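Local structure of MoaF-like domain-containing protein (Burkholderia vietnamiensis, 5HAL) at residues A[64-67]-A[68-72]. The protein is of unknown function but folds as a calycin-like antiparallel beta barrel of the MoaF-like family, in which a small-molecule ligand might be bound. Residues are numbered along the deposited sequence; the frame is centred on the assembly and turned at random.
Sequences QPVA and ADTYA
Thr70 O is gripped by two successive amides of the facing strand: Val66 N bonds it almost straight (2.9 Å, 176° at the hydrogen), while Ala67 N adds a weak, longer bond. Two residues opposite one mark a classic beta bulge at the end of the hairpin formed by strands 56-67 and 70-76. Beyond the bulge, a type II turn from Ala67 to Thr70 reverses the chain, closed by the hydrogen bond from Thr70 N to Ala67 O, 3.0 Å. Thr70 suits this corner because OG1, beside its own backbone N (chi1 -52°), donates to Ala68 O at 3.0 Å from above the carbonyl plane, leaving the methyl CG2 to meet Val66 CG2 at 3.5 Å. Val66 also sets CG1 3.9 Å from Ala72 CB. Pro65 lacks an amide hydrogen but sits at a non-hydrogen-bonded pair with Tyr71, where strand 70-76 asks none of it; Tyr71 CE2 lies 4.0 Å from Pro65 CB, and the ring also meets Phe18 edge-to-face. Gln64 and Ala72 form the next hydrogen-bonded pair, Ala72 N donating to Gln64 O at 2.8 Å and Gln64 N to Ala72 O in return. Backbone bonds thus set the shape of this exposed barrel hairpin, and side chains add light apolar contacts.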
loop_
_atom_site.group_PDB
_atom_site.type_symbol
_atom_site.label_atom_id
_atom_site.label_comp_id
_atom_site.label_asym_id
_atom_site.label_seq_id
_atom_site.Cartn_x
_atom_site.Cartn_y
_atom_site.Cartn_z
ATOM N N GLN A 64 -6.721 -6.155 -7.700
ATOM C CA GLN A 64 -8.006 -6.667 -8.178
ATOM C C GLN A 64 -9.109 -5.797 -7.597
ATOM O O GLN A 64 -9.067 -5.462 -6.404
ATOM C CB GLN A 64 -8.265 -8.124 -7.751
ATOM C CG GLN A 64 -7.104 -9.077 -7.965
ATOM C CD GLN A 64 -6.853 -9.358 -9.439
ATOM O OE1 GLN A 64 -7.731 -9.147 -10.280
ATOM N NE2 GLN A 64 -5.647 -9.829 -9.760
ATOM N N PRO A 65 -10.122 -5.453 -8.389
ATOM C CA PRO A 65 -11.276 -4.757 -7.817
ATOM C C PRO A 65 -12.029 -5.680 -6.875
ATOM O O PRO A 65 -12.160 -6.879 -7.127
ATOM C CB PRO A 65 -12.120 -4.391 -9.048
ATOM C CG PRO A 65 -11.739 -5.393 -10.077
ATOM C CD PRO A 65 -10.277 -5.691 -9.835
ATOM N N VAL A 66 -12.487 -5.121 -5.759
ATOM C CA VAL A 66 -13.390 -5.834 -4.862
ATOM C C VAL A 66 -14.729 -5.135 -4.718
ATOM O O VAL A 66 -15.685 -5.754 -4.230
ATOM C CB VAL A 66 -12.756 -6.064 -3.474
ATOM C CG1 VAL A 66 -11.420 -6.788 -3.615
ATOM C CG2 VAL A 66 -12.552 -4.759 -2.768
ATOM N N ALA A 67 -14.827 -3.881 -5.136
ATOM C CA ALA A 67 -16.061 -3.108 -5.160
ATOM C C ALA A 67 -15.728 -1.814 -5.879
ATOM O O ALA A 67 -14.583 -1.593 -6.283
ATOM C CB ALA A 67 -16.611 -2.846 -3.760
ATOM N N ALA A 68 -16.735 -0.961 -6.045
ATOM C CA ALA A 68 -16.527 0.328 -6.687
ATOM C C ALA A 68 -15.376 1.073 -6.027
ATOM O O ALA A 68 -15.355 1.251 -4.802
ATOM C CB ALA A 68 -17.811 1.157 -6.616
ATOM N N ASP A 69 -14.396 1.462 -6.834
ATOM C CA ASP A 69 -13.245 2.252 -6.404
ATOM C C ASP A 69 -12.447 1.609 -5.265
ATOM O O ASP A 69 -11.612 2.287 -4.645
ATOM C CB ASP A 69 -13.673 3.668 -5.996
ATOM C CG ASP A 69 -14.369 4.412 -7.120
ATOM O OD1 ASP A 69 -13.894 4.346 -8.272
ATOM O OD2 ASP A 69 -15.400 5.055 -6.849
ATOM N N THR A 70 -12.651 0.318 -4.993
ATOM C CA THR A 70 -11.991 -0.387 -3.901
ATOM C C THR A 70 -11.214 -1.572 -4.463
ATOM O O THR A 70 -11.780 -2.396 -5.188
ATOM C CB THR A 70 -13.016 -0.873 -2.860
ATOM O OG1 THR A 70 -13.839 0.217 -2.450
ATOM C CG2 THR A 70 -12.315 -1.435 -1.634
ATOM N N TYR A 71 -9.928 -1.679 -4.105
ATOM C CA TYR A 71 -9.035 -2.666 -4.699
ATOM C C TYR A 71 -8.264 -3.422 -3.626
ATOM O O TYR A 71 -7.836 -2.839 -2.625
ATOM C CB TYR A 71 -8.037 -1.985 -5.680
ATOM C CG TYR A 71 -8.764 -1.179 -6.718
ATOM C CD1 TYR A 71 -9.039 0.165 -6.513
ATOM C CD2 TYR A 71 -9.241 -1.778 -7.876
ATOM C CE1 TYR A 71 -9.759 0.896 -7.452
ATOM C CE2 TYR A 71 -9.950 -1.057 -8.821
ATOM C CZ TYR A 71 -10.207 0.278 -8.598
ATOM O OH TYR A 71 -10.907 0.997 -9.527
ATOM N N ALA A 72 -8.082 -4.722 -3.852
ATOM C CA ALA A 72 -7.120 -5.527 -3.105
ATOM C C ALA A 72 -5.747 -5.407 -3.776
ATOM O O ALA A 72 -5.555 -5.838 -4.920
ATOM C CB ALA A 72 -7.583 -6.981 -3.034
#